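Local coordinates for protein probable glutathione reductase (PDB 4DNA) that probably catalyses the NADPH-dependent reduction of glutathione disulfide to glutathione, working as a homodimer that carries one FAD per subunit, at residues Ile288-Phe293 / Ile301-Asp306; Ala292-Ser297 / Thr308-Leu313; Ile188-Gly193 / Lys224-Leu229. All blocks are in the same frame, centred on the assembly; numbering follows the deposited sequence.

Interaction 1: Ile288-Phe293 / Ile301-Asp306; sequences IIVDAF and IYALGD. With FAD (flavin-adenine dinucleotide), chain C.
Ala303 CB packs against two branched side chains of 288-293, with Ile288 CG2 3.6 Å from it and Val290 CG1 3.7 Å from it. The chi1 of Ile288, -65°, sets CG2 anti to the backbone N, and this is the branch that comes closest to the methyl; on Val290, CG1 reaches both Ala303 CB and Ala303 O. The loop is thereby laid over strand 301-303, an outermost strand of the parallel sheet in the FAD-binding domain. At the other end of the contact, Phe293 O sits at the edge of the Tyr302 ring and in its plane, 3.4 Å from CD2. The Tyr302 hydroxyl is bonded beyond the contact, to Glu328, and Phe324 meets the ring edge-to-face. An Asx turn precedes Phe293: Phe293 N donates to Asp291 OD1 (3.0 Å, 151°) from above the carboxylate plane. Past the strand, Gly305 and Asp306 match the Gly-Asp motif of FAD-dependent disulfide reductases. Asp306 N donates to FAD O2P at 2.6 Å and 165°, while the Asp306 carboxylate faces the ribityl hydroxyl O3', which is 2.8 Å from OD1 and 2.7 Å from OD2. With an alanine here, FAD O3' would probably lose its carboxylate mate and the ribityl chain would be freer to turn. The chemistry is therefore divided: apolar packing seats the loop on the strand, whereas polar groups in the loop after the strand grip the cofactor, the main-chain N-H meeting the phosphate and the carboxylate meeting the sugar-alcohol chain.

Interaction 2: Ala292-Ser297 / Thr308-Leu313; sequences AFSRTS and TDRVQL. With FAD (flavin-adenine dinucleotide), chain C.
Arg310 NH2 donates to Ser294 OG, 3.3 Å from it, across two irregular loops of the FAD-binding Rossmann-type domain, one running into the edge strand 301-303 and the other leading from it to helix 314-329. The N-H...O angle is 148°, and the serine oxygen lies only 3° out of the guanidinium plane, so it is met at the edge of the group. Both side chains are set for this. In Ser294, OG is anti to the carbonyl carbon and extends beside its own backbone N. The arginine chain bends at chi3 (-90°), turning the guanidinium toward the serine instead of prolonging the line of the aliphatic carbons. NH1, on the same flat group, is 4.3 Å from Ala292 CA, a looser approach also near the guanidinium plane. Arg310 NE forms a salt bridge with Glu320 OE2 on helix 314-329, and the same NE has a weak bond, 3.4 Å, to Thr308 OG1. With NE and NH2 both engaged, the rotation of the guanidinium is probably well fixed. Glu320 is a shared partner, since its other oxygen accepts from Gly305 N. Further along 308-313, Gln312 is the centre of an inverse gamma turn, after which Leu313 stands at the N-cap position of the helix. This brings the loop against the flavin end of the cofactor, with Leu313 CB 3.5 Å from FAD O2 and Leu313 CD2 3.8 Å from FAD C2.

Interaction 3: Ile188-Gly193 / Lys224-Leu229; sequences IFHGLG and KGIRIL
His190 carries this contact, its ring meeting Ile226 over one face and Lys224 at the NE2 end, where helix 180-191 meets the approach to strand 227-229 in the second, NAD(P)-type Rossmann domain. Its CG is anti to the backbone N (chi1 179°), which directs the imidazole off the helix toward the neighbouring turn. Ile226 CG1 is 3.8 Å from the ring centroid and 29° off the normal, a CH-pi contact, while Ile226 CD1 touches His190 CB at 3.6 Å. On the lysine side, His190 NE2 is 3.0 Å from Lys224 O and 3.9 Å from Lys224 CG. Beyond CG the lysine chain is extended, so its aliphatic root faces the histidine while its ammonium group bonds to Gln348 O and Asn187 OD1. Gly225, at positive phi, closes the preceding helix in a Schellman motif and turns the chain toward the strand. The ring is also linked to that turn through solvent: a water in the imidazole plane lies 2.7 Å from His190 ND1 and donates to Gly225 O at 3.0 Å.

From the N terminus, interaction 3 closes first. Its loop leaves helix 180-191, passes through strand 195-199 and helix 211-223, and returns in the turn that leads into strand 227-229, tying helix to sheet edge in the NAD(P)-type domain. Interactions 1 and 2 open afterwards, near the FAD, and cross rather than nest: 292-297 begins inside the loop of interaction 1, and 308-313 follows that loop's end. Interaction 1 joins the loop before strand 301-303 to the strand; interaction 2 joins that loop to the segment leading into helix 314-329. They share Ala292 and Phe293. Interaction 3 is remote, its centre about 38 Å from that of interaction 1 and about 35 Å from that of interaction 2.

Interaction 1: Ile288-Phe293 / Ile301-Asp306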
loop_
_atom_site.group_PDB
_atom_site.type_symbol
_atom_site.label_atom_id
_atom_site.label_comp_id
_atom_site.label_asym_id
_atom_site.label_seq_id
_atom_site.Cartn_x
_atom_site.Cartn_y
_atom_site.Cartn_z
ATOM N N ILE A 288 8.070 -28.983 -20.050
ATOM C CA ILE A 288 9.350 -29.637 -19.803
ATOM C C ILE A 288 9.459 -30.028 -18.332
ATOM O O ILE A 288 9.153 -29.232 -17.438
ATOM C CB ILE A 288 10.552 -28.748 -20.195
ATOM C CG1 ILE A 288 10.573 -28.494 -21.709
ATOM C CG2 ILE A 288 11.855 -29.401 -19.759
ATOM C CD1 ILE A 288 11.347 -27.270 -22.142
ATOM N N ILE A 289 9.869 -31.270 -18.094
ATOM C CA ILE A 289 10.073 -31.780 -16.746
ATOM C C ILE A 289 11.482 -31.444 -16.244
ATOM O O ILE A 289 12.488 -31.772 -16.894
ATOM C CB ILE A 289 9.810 -33.293 -16.696
ATOM C CG1 ILE A 289 8.313 -33.552 -16.834
ATOM C CG2 ILE A 289 10.345 -33.912 -15.412
ATOM C CD1 ILE A 289 7.973 -34.974 -17.231
ATOM N N VAL A 290 11.541 -30.773 -15.094
ATOM C CA VAL A 290 12.817 -30.447 -14.449
ATOM C C VAL A 290 12.843 -30.870 -12.984
ATOM O O VAL A 290 11.802 -30.995 -12.334
ATOM C CB VAL A 290 13.175 -28.926 -14.535
ATOM C CG1 VAL A 290 13.672 -28.542 -15.922
ATOM C CG2 VAL A 290 12.001 -28.054 -14.082
ATOM N N ASP A 291 14.052 -31.077 -12.474
ATOM C CA ASP A 291 14.260 -31.176 -11.043
ATOM C C ASP A 291 14.300 -29.775 -10.439
ATOM O O ASP A 291 14.039 -28.800 -11.121
ATOM C CB ASP A 291 15.533 -31.967 -10.745
ATOM C CG ASP A 291 16.796 -31.278 -11.229
ATOM O OD1 ASP A 291 16.773 -30.092 -11.648
ATOM O OD2 ASP A 291 17.842 -31.951 -11.162
ATOM N N ALA A 292 14.643 -29.675 -9.165
ATOM C CA ALA A 292 14.616 -28.393 -8.453
ATOM C C ALA A 292 15.762 -27.431 -8.810
ATOM O O ALA A 292 15.836 -26.343 -8.256
ATOM C CB ALA A 292 14.578 -28.639 -6.952
ATOM N N PHE A 293 16.646 -27.849 -9.720
ATOM C CA PHE A 293 17.772 -27.026 -10.172
ATOM C C PHE A 293 17.684 -26.777 -11.675
ATOM O O PHE A 293 18.701 -26.505 -12.338
ATOM C CB PHE A 293 19.110 -27.687 -9.847
ATOM C CG PHE A 293 19.221 -28.163 -8.437
ATOM C CD1 PHE A 293 18.795 -29.439 -8.086
ATOM C CD2 PHE A 293 19.764 -27.349 -7.458
ATOM C CE1 PHE A 293 18.897 -29.888 -6.778
ATOM C CE2 PHE A 293 19.873 -27.790 -6.150
ATOM C CZ PHE A 293 19.436 -29.062 -5.808
ATOM N N ILE A 301 21.484 -29.420 -20.675
ATOM C CA ILE A 301 20.337 -28.557 -20.932
ATOM C C ILE A 301 19.517 -28.266 -19.698
ATOM O O ILE A 301 19.164 -29.177 -18.959
ATOM C CB ILE A 301 19.375 -29.168 -21.968
ATOM C CG1 ILE A 301 20.100 -29.493 -23.272
ATOM C CG2 ILE A 301 18.232 -28.208 -22.258
ATOM C CD1 ILE A 301 19.262 -30.299 -24.234
ATOM N N TYR A 302 19.194 -26.988 -19.507
ATOM C CA TYR A 302 18.271 -26.549 -18.457
ATOM C C TYR A 302 17.009 -25.906 -19.015
ATOM O O TYR A 302 17.000 -25.366 -20.131
ATOM C CB TYR A 302 18.929 -25.522 -17.553
ATOM C CG TYR A 302 20.145 -25.990 -16.804
ATOM C CD1 TYR A 302 21.382 -26.127 -17.449
ATOM C CD2 TYR A 302 20.079 -26.229 -15.435
ATOM C CE1 TYR A 302 22.511 -26.521 -16.752
ATOM C CE2 TYR A 302 21.204 -26.626 -14.728
ATOM C CZ TYR A 302 22.417 -26.768 -15.386
ATOM O OH TYR A 302 23.534 -27.158 -14.677
ATOM N N ALA A 303 15.957 -25.957 -18.204
ATOM C CA ALA A 303 14.680 -25.322 -18.509
ATOM C C ALA A 303 14.172 -24.524 -17.303
ATOM O O ALA A 303 14.267 -24.982 -16.167
ATOM C CB ALA A 303 13.660 -26.367 -18.924
ATOM N N LEU A 304 13.633 -23.332 -17.560
ATOM C CA LEU A 304 13.125 -22.448 -16.513
ATOM C C LEU A 304 12.099 -21.479 -17.089
ATOM O O LEU A 304 12.081 -21.223 -18.294
ATOM C CB LEU A 304 14.275 -21.695 -15.821
ATOM C CG LEU A 304 15.300 -20.943 -16.679
ATOM C CD1 LEU A 304 14.886 -19.492 -16.805
ATOM C CD2 LEU A 304 16.702 -21.038 -16.100
ATOM N N GLY A 305 11.242 -20.942 -16.226
ATOM C CA GLY A 305 10.177 -20.054 -16.671
ATOM C C GLY A 305 8.863 -20.793 -16.833
ATOM O O GLY A 305 8.704 -21.918 -16.332
ATOM N N ASP A 306 7.925 -20.160 -17.542
ATOM C CA ASP A 306 6.564 -20.677 -17.687
ATOM C C ASP A 306 6.504 -21.985 -18.465
ATOM O O ASP A 306 5.509 -22.704 -18.384
ATOM C CB ASP A 306 5.653 -19.633 -18.321
ATOM C CG ASP A 306 5.274 -18.533 -17.354
ATOM O OD1 ASP A 306 5.858 -18.481 -16.237
ATOM O OD2 ASP A 306 4.390 -17.714 -17.707
HETATM P PA FAD C . 8.341 -15.407 -21.441
HETATM O O1A FAD C . 7.024 -16.097 -21.752
HETATM O O2A FAD C . 8.412 -14.092 -20.696
HETATM O O5B FAD C . 9.154 -15.202 -22.810
HETATM C C5B FAD C . 9.920 -16.244 -23.428
HETATM C C4B FAD C . 10.263 -15.735 -24.819
HETATM O O4B FAD C . 10.765 -16.759 -25.676
HETATM C C3B FAD C . 9.020 -15.174 -25.482
HETATM O O3B FAD C . 9.263 -13.798 -25.809
HETATM C C2B FAD C . 8.802 -16.057 -26.695
HETATM O O2B FAD C . 8.282 -15.313 -27.797
HETATM C C1B FAD C . 10.192 -16.608 -26.976
HETATM N N9A FAD C . 10.201 -17.932 -27.642
HETATM C C8A FAD C . 9.264 -18.884 -27.476
HETATM N N7A FAD C . 9.544 -20.006 -28.183
HETATM C C5A FAD C . 10.700 -19.770 -28.815
HETATM C C6A FAD C . 11.544 -20.561 -29.724
HETATM N N6A FAD C . 11.128 -21.808 -30.056
HETATM N N1A FAD C . 12.688 -19.989 -30.185
HETATM C C2A FAD C . 13.043 -18.731 -29.825
HETATM N N3A FAD C . 12.310 -17.954 -28.993
HETATM C C4A FAD C . 11.143 -18.410 -28.462
HETATM N N1 FAD C . 3.319 -12.458 -13.745
HETATM C C2 FAD C . 3.469 -11.745 -12.605
HETATM O O2 FAD C . 4.371 -12.065 -11.801
HETATM N N3 FAD C . 2.670 -10.702 -12.313
HETATM C C4 FAD C . 1.671 -10.293 -13.120
HETATM O O4 FAD C . 0.958 -9.307 -12.811
HETATM C C4X FAD C . 1.442 -11.034 -14.386
HETATM N N5 FAD C . 0.466 -10.686 -15.253
HETATM C C5X FAD C . 0.297 -11.388 -16.406
HETATM C C6 FAD C . -0.712 -11.029 -17.301
HETATM C C7 FAD C . -0.901 -11.751 -18.484
HETATM C C7M FAD C . -2.003 -11.321 -19.420
HETATM C C8 FAD C . -0.006 -12.907 -18.810
HETATM C C8M FAD C . -0.150 -13.710 -20.074
HETATM C C9 FAD C . 0.997 -13.266 -17.920
HETATM C C9A FAD C . 1.180 -12.556 -16.735
HETATM N N10 FAD C . 2.204 -12.930 -15.842
HETATM C C10 FAD C . 2.355 -12.177 -14.653
HETATM C "C1'" FAD C . 3.068 -14.082 -16.161
HETATM C "C2'" FAD C . 4.437 -13.685 -16.694
HETATM O "O2'" FAD C . 4.279 -12.832 -17.832
HETATM C "C3'" FAD C . 5.259 -14.928 -17.039
HETATM O "O3'" FAD C . 5.202 -15.822 -15.921
HETATM C "C4'" FAD C . 6.723 -14.615 -17.354
HETATM O "O4'" FAD C . 6.798 -13.852 -18.565
HETATM C "C5'" FAD C . 7.535 -15.888 -17.513
HETATM O "O5'" FAD C . 8.569 -15.653 -18.465
HETATM P P FAD C . 9.415 -16.828 -19.185
HETATM O O1P FAD C . 10.877 -16.696 -18.801
HETATM O O2P FAD C . 8.706 -18.150 -19.014
HETATM O O3P FAD C . 9.350 -16.453 -20.745
#

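Interaction 2: Ala292-Ser297 / Thr308-Leu313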
loop_
_atom_site.group_PDB
_atom_site.type_symbol
_atom_site.label_atom_id
_atom_site.label_comp_id
_atom_site.label_asym_id
_atom_site.label_seq_id
_atom_site.Cartn_x
_atom_site.Cartn_y
_atom_site.Cartn_z
ATOM N N ALA A 292 14.643 -29.675 -9.165
ATOM C CA ALA A 292 14.616 -28.393 -8.453
ATOM C C ALA A 292 15.762 -27.431 -8.810
ATOM O O ALA A 292 15.836 -26.343 -8.256
ATOM C CB ALA A 292 14.578 -28.639 -6.952
ATOM N N PHE A 293 16.646 -27.849 -9.720
ATOM C CA PHE A 293 17.772 -27.026 -10.172
ATOM C C PHE A 293 17.684 -26.777 -11.675
ATOM O O PHE A 293 18.701 -26.505 -12.338
ATOM C CB PHE A 293 19.110 -27.687 -9.847
ATOM C CG PHE A 293 19.221 -28.163 -8.437
ATOM C CD1 PHE A 293 18.795 -29.439 -8.086
ATOM C CD2 PHE A 293 19.764 -27.349 -7.458
ATOM C CE1 PHE A 293 18.897 -29.888 -6.778
ATOM C CE2 PHE A 293 19.873 -27.790 -6.150
ATOM C CZ PHE A 293 19.436 -29.062 -5.808
ATOM N N SER A 294 16.465 -26.898 -12.203
ATOM C CA SER A 294 16.142 -26.577 -13.597
ATOM C C SER A 294 16.790 -27.503 -14.645
ATOM O O SER A 294 16.818 -27.194 -15.828
ATOM C CB SER A 294 16.432 -25.089 -13.886
ATOM O OG SER A 294 15.873 -24.228 -12.891
ATOM N N ARG A 295 17.284 -28.655 -14.207
ATOM C CA ARG A 295 17.871 -29.628 -15.121
ATOM C C ARG A 295 16.790 -30.395 -15.849
ATOM O O ARG A 295 15.926 -31.007 -15.224
ATOM C CB ARG A 295 18.755 -30.622 -14.372
ATOM C CG ARG A 295 20.058 -30.069 -13.832
ATOM C CD ARG A 295 20.280 -30.624 -12.437
ATOM N NE ARG A 295 21.225 -31.735 -12.404
ATOM C CZ ARG A 295 21.189 -32.729 -11.521
ATOM N NH1 ARG A 295 20.230 -32.787 -10.606
ATOM N NH2 ARG A 295 22.114 -33.684 -11.560
ATOM N N THR A 296 16.852 -30.348 -17.174
ATOM C CA THR A 296 16.028 -31.192 -18.026
ATOM C C THR A 296 16.553 -32.606 -17.899
ATOM O O THR A 296 17.513 -32.856 -17.169
ATOM C CB THR A 296 16.124 -30.803 -19.518
ATOM O OG1 THR A 296 17.405 -31.192 -20.032
ATOM C CG2 THR A 296 15.918 -29.320 -19.717
ATOM N N SER A 297 15.942 -33.523 -18.638
ATOM C CA SER A 297 16.381 -34.901 -18.636
ATOM C C SER A 297 17.617 -35.107 -19.517
ATOM O O SER A 297 18.170 -36.199 -19.561
ATOM C CB SER A 297 15.240 -35.821 -19.058
ATOM O OG SER A 297 14.934 -35.610 -20.418
ATOM N N THR A 308 8.000 -24.562 -17.703
ATOM C CA THR A 308 8.345 -25.656 -16.780
ATOM C C THR A 308 7.230 -26.168 -15.889
ATOM O O THR A 308 7.500 -26.900 -14.933
ATOM C CB THR A 308 9.544 -25.321 -15.858
ATOM O OG1 THR A 308 9.186 -24.283 -14.933
ATOM C CG2 THR A 308 10.737 -24.908 -16.664
ATOM N N ASP A 309 5.982 -25.820 -16.169
ATOM C CA ASP A 309 4.920 -26.502 -15.444
ATOM C C ASP A 309 4.594 -25.773 -14.133
ATOM O O ASP A 309 3.477 -25.900 -13.606
ATOM C CB ASP A 309 5.420 -27.935 -15.119
ATOM C CG ASP A 309 4.302 -28.955 -14.968
ATOM O OD1 ASP A 309 3.354 -28.979 -15.804
ATOM O OD2 ASP A 309 4.406 -29.762 -14.011
ATOM N N ARG A 310 5.569 -25.001 -13.636
ATOM C CA ARG A 310 5.625 -24.581 -12.226
ATOM C C ARG A 310 4.633 -23.469 -11.870
ATOM O O ARG A 310 3.510 -23.433 -12.387
ATOM C CB ARG A 310 7.073 -24.211 -11.837
ATOM C CG ARG A 310 8.045 -25.401 -11.881
ATOM C CD ARG A 310 9.326 -25.214 -11.058
ATOM N NE ARG A 310 10.437 -24.610 -11.804
ATOM C CZ ARG A 310 11.733 -24.888 -11.607
ATOM N NH1 ARG A 310 12.108 -25.784 -10.689
ATOM N NH2 ARG A 310 12.668 -24.277 -12.346
ATOM N N VAL A 311 5.020 -22.586 -10.959
ATOM C CA VAL A 311 4.234 -21.387 -10.721
ATOM C C VAL A 311 4.566 -20.421 -11.850
ATOM O O VAL A 311 5.745 -20.115 -12.095
ATOM C CB VAL A 311 4.555 -20.759 -9.357
ATOM C CG1 VAL A 311 3.566 -19.645 -9.031
ATOM C CG2 VAL A 311 4.545 -21.833 -8.282
ATOM N N GLN A 312 3.531 -19.969 -12.551
ATOM C CA GLN A 312 3.731 -19.156 -13.755
ATOM C C GLN A 312 3.685 -17.668 -13.476
ATOM O O GLN A 312 2.711 -16.977 -13.808
ATOM C CB GLN A 312 2.754 -19.544 -14.862
ATOM C CG GLN A 312 3.153 -20.842 -15.551
ATOM C CD GLN A 312 2.126 -21.327 -16.545
ATOM O OE1 GLN A 312 1.276 -20.559 -17.008
ATOM N NE2 GLN A 312 2.203 -22.605 -16.889
ATOM N N LEU A 313 4.759 -17.187 -12.862
ATOM C CA LEU A 313 4.899 -15.785 -12.547
ATOM C C LEU A 313 6.310 -15.292 -12.892
ATOM O O LEU A 313 7.273 -16.071 -12.873
ATOM C CB LEU A 313 4.547 -15.530 -11.076
ATOM C CG LEU A 313 3.144 -15.914 -10.591
ATOM C CD1 LEU A 313 3.156 -16.001 -9.075
ATOM C CD2 LEU A 313 2.061 -14.951 -11.072
HETATM P PA FAD C . 8.341 -15.407 -21.441
HETATM O O1A FAD C . 7.024 -16.097 -21.752
HETATM O O2A FAD C . 8.412 -14.092 -20.696
HETATM O O5B FAD C . 9.154 -15.202 -22.810
HETATM C C5B FAD C . 9.920 -16.244 -23.428
HETATM C C4B FAD C . 10.263 -15.735 -24.819
HETATM O O4B FAD C . 10.765 -16.759 -25.676
HETATM C C3B FAD C . 9.020 -15.174 -25.482
HETATM O O3B FAD C . 9.263 -13.798 -25.809
HETATM C C2B FAD C . 8.802 -16.057 -26.695
HETATM O O2B FAD C . 8.282 -15.313 -27.797
HETATM C C1B FAD C . 10.192 -16.608 -26.976
HETATM N N9A FAD C . 10.201 -17.932 -27.642
HETATM C C8A FAD C . 9.264 -18.884 -27.476
HETATM N N7A FAD C . 9.544 -20.006 -28.183
HETATM C C5A FAD C . 10.700 -19.770 -28.815
HETATM C C6A FAD C . 11.544 -20.561 -29.724
HETATM N N6A FAD C . 11.128 -21.808 -30.056
HETATM N N1A FAD C . 12.688 -19.989 -30.185
HETATM C C2A FAD C . 13.043 -18.731 -29.825
HETATM N N3A FAD C . 12.310 -17.954 -28.993
HETATM C C4A FAD C . 11.143 -18.410 -28.462
HETATM N N1 FAD C . 3.319 -12.458 -13.745
HETATM C C2 FAD C . 3.469 -11.745 -12.605
HETATM O O2 FAD C . 4.371 -12.065 -11.801
HETATM N N3 FAD C . 2.670 -10.702 -12.313
HETATM C C4 FAD C . 1.671 -10.293 -13.120
HETATM O O4 FAD C . 0.958 -9.307 -12.811
HETATM C C4X FAD C . 1.442 -11.034 -14.386
HETATM N N5 FAD C . 0.466 -10.686 -15.253
HETATM C C5X FAD C . 0.297 -11.388 -16.406
HETATM C C6 FAD C . -0.712 -11.029 -17.301
HETATM C C7 FAD C . -0.901 -11.751 -18.484
HETATM C C7M FAD C . -2.003 -11.321 -19.420
HETATM C C8 FAD C . -0.006 -12.907 -18.810
HETATM C C8M FAD C . -0.150 -13.710 -20.074
HETATM C C9 FAD C . 0.997 -13.266 -17.920
HETATM C C9A FAD C . 1.180 -12.556 -16.735
HETATM N N10 FAD C . 2.204 -12.930 -15.842
HETATM C C10 FAD C . 2.355 -12.177 -14.653
HETATM C "C1'" FAD C . 3.068 -14.082 -16.161
HETATM C "C2'" FAD C . 4.437 -13.685 -16.694
HETATM O "O2'" FAD C . 4.279 -12.832 -17.832
HETATM C "C3'" FAD C . 5.259 -14.928 -17.039
HETATM O "O3'" FAD C . 5.202 -15.822 -15.921
HETATM C "C4'" FAD C . 6.723 -14.615 -17.354
HETATM O "O4'" FAD C . 6.798 -13.852 -18.565
HETATM C "C5'" FAD C . 7.535 -15.888 -17.513
HETATM O "O5'" FAD C . 8.569 -15.653 -18.465
HETATM P P FAD C . 9.415 -16.828 -19.185
HETATM O O1P FAD C . 10.877 -16.696 -18.801
HETATM O O2P FAD C . 8.706 -18.150 -19.014
HETATM O O3P FAD C . 9.350 -16.453 -20.745
#

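Interaction 3: Ile188-Gly193 / Lys224-Leu229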
loop_
_atom_site.group_PDB
_atom_site.type_symbol
_atom_site.label_atom_id
_atom_site.label_comp_id
_atom_site.label_asym_id
_atom_site.label_seq_id
_atom_site.Cartn_x
_atom_site.Cartn_y
_atom_site.Cartn_z
ATOM N N ILE A 188 -10.728 -4.454 -16.460
ATOM C CA ILE A 188 -10.152 -3.421 -17.305
ATOM C C ILE A 188 -11.237 -2.929 -18.269
ATOM O O ILE A 188 -11.586 -1.747 -18.274
ATOM C CB ILE A 188 -8.869 -3.893 -18.043
ATOM C CG1 ILE A 188 -7.687 -3.960 -17.071
ATOM C CG2 ILE A 188 -8.498 -2.936 -19.162
ATOM C CD1 ILE A 188 -6.599 -4.914 -17.490
ATOM N N PHE A 189 -11.807 -3.842 -19.045
ATOM C CA PHE A 189 -12.812 -3.458 -20.021
ATOM C C PHE A 189 -14.010 -2.772 -19.391
ATOM O O PHE A 189 -14.474 -1.759 -19.912
ATOM C CB PHE A 189 -13.234 -4.638 -20.904
ATOM C CG PHE A 189 -12.191 -5.026 -21.909
ATOM C CD1 PHE A 189 -11.615 -4.064 -22.742
ATOM C CD2 PHE A 189 -11.764 -6.338 -22.019
ATOM C CE1 PHE A 189 -10.640 -4.402 -23.666
ATOM C CE2 PHE A 189 -10.796 -6.687 -22.948
ATOM C CZ PHE A 189 -10.228 -5.717 -23.770
ATOM N N HIS A 190 -14.498 -3.301 -18.272
ATOM C CA HIS A 190 -15.651 -2.690 -17.610
ATOM C C HIS A 190 -15.370 -1.271 -17.246
ATOM O O HIS A 190 -16.155 -0.387 -17.570
ATOM C CB HIS A 190 -16.104 -3.452 -16.370
ATOM C CG HIS A 190 -17.281 -2.805 -15.679
ATOM N ND1 HIS A 190 -18.559 -3.064 -16.029
ATOM C CD2 HIS A 190 -17.338 -1.856 -14.658
ATOM C CE1 HIS A 190 -19.389 -2.335 -15.267
ATOM N NE2 HIS A 190 -18.644 -1.595 -14.428
ATOM N N GLY A 191 -14.241 -1.055 -16.570
ATOM C CA GLY A 191 -13.776 0.273 -16.188
ATOM C C GLY A 191 -13.788 1.226 -17.363
ATOM O O GLY A 191 -14.101 2.412 -17.208
ATOM N N LEU A 192 -13.476 0.700 -18.545
ATOM C CA LEU A 192 -13.436 1.509 -19.757
ATOM C C LEU A 192 -14.793 1.664 -20.491
ATOM O O LEU A 192 -14.864 2.293 -21.549
ATOM C CB LEU A 192 -12.325 0.999 -20.681
ATOM C CG LEU A 192 -10.904 0.969 -20.102
ATOM C CD1 LEU A 192 -9.947 0.307 -21.070
ATOM C CD2 LEU A 192 -10.384 2.340 -19.726
ATOM N N GLY A 193 -15.862 1.115 -19.914
ATOM C CA GLY A 193 -17.219 1.309 -20.429
ATOM C C GLY A 193 -17.701 0.238 -21.391
ATOM O O GLY A 193 -18.763 0.383 -21.999
ATOM N N LYS A 224 -21.316 -3.914 -9.502
ATOM C CA LYS A 224 -20.967 -2.754 -10.333
ATOM C C LYS A 224 -21.345 -2.882 -11.808
ATOM O O LYS A 224 -21.000 -2.021 -12.613
ATOM C CB LYS A 224 -19.499 -2.322 -10.140
ATOM C CG LYS A 224 -18.448 -3.163 -10.825
ATOM C CD LYS A 224 -17.054 -2.665 -10.464
ATOM C CE LYS A 224 -16.001 -3.744 -10.689
ATOM N NZ LYS A 224 -14.602 -3.224 -10.731
ATOM N N GLY A 225 -22.072 -3.939 -12.157
ATOM C CA GLY A 225 -22.577 -4.086 -13.516
ATOM C C GLY A 225 -21.822 -5.079 -14.372
ATOM O O GLY A 225 -21.809 -4.971 -15.595
ATOM N N ILE A 226 -21.176 -6.054 -13.748
ATOM C CA ILE A 226 -20.574 -7.131 -14.526
ATOM C C ILE A 226 -21.425 -8.395 -14.386
ATOM O O ILE A 226 -21.724 -8.844 -13.277
ATOM C CB ILE A 226 -19.081 -7.357 -14.178
ATOM C CG1 ILE A 226 -18.306 -6.037 -14.347
ATOM C CG2 ILE A 226 -18.496 -8.463 -15.047
ATOM C CD1 ILE A 226 -16.829 -6.087 -14.006
ATOM N N ARG A 227 -21.849 -8.935 -15.520
ATOM C CA ARG A 227 -22.625 -10.148 -15.509
ATOM C C ARG A 227 -21.652 -11.306 -15.361
ATOM O O ARG A 227 -20.727 -11.452 -16.167
ATOM C CB ARG A 227 -23.438 -10.274 -16.796
ATOM C CG ARG A 227 -24.693 -11.107 -16.638
ATOM C CD ARG A 227 -25.144 -11.678 -17.970
ATOM N NE ARG A 227 -26.275 -12.593 -17.808
ATOM C CZ ARG A 227 -26.951 -13.160 -18.812
ATOM N NH1 ARG A 227 -26.619 -12.915 -20.081
ATOM N NH2 ARG A 227 -27.966 -13.984 -18.547
ATOM N N ILE A 228 -21.825 -12.102 -14.311
ATOM C CA ILE A 228 -21.015 -13.302 -14.153
ATOM C C ILE A 228 -21.913 -14.510 -14.289
ATOM O O ILE A 228 -22.997 -14.545 -13.733
ATOM C CB ILE A 228 -20.249 -13.360 -12.815
ATOM C CG1 ILE A 228 -19.526 -12.037 -12.544
ATOM C CG2 ILE A 228 -19.260 -14.527 -12.799
ATOM C CD1 ILE A 228 -18.912 -11.972 -11.161
ATOM N N LEU A 229 -21.442 -15.481 -15.058
ATOM C CA LEU A 229 -22.162 -16.700 -15.311
ATOM C C LEU A 229 -21.303 -17.895 -14.911
ATOM O O LEU A 229 -20.321 -18.236 -15.578
ATOM C CB LEU A 229 -22.579 -16.767 -16.782
ATOM C CG LEU A 229 -23.492 -15.610 -17.208
ATOM C CD1 LEU A 229 -23.796 -15.624 -18.698
ATOM C CD2 LEU A 229 -24.780 -15.598 -16.392
HETATM O O HOH W 1 -20.285 -3.903 -17.967
#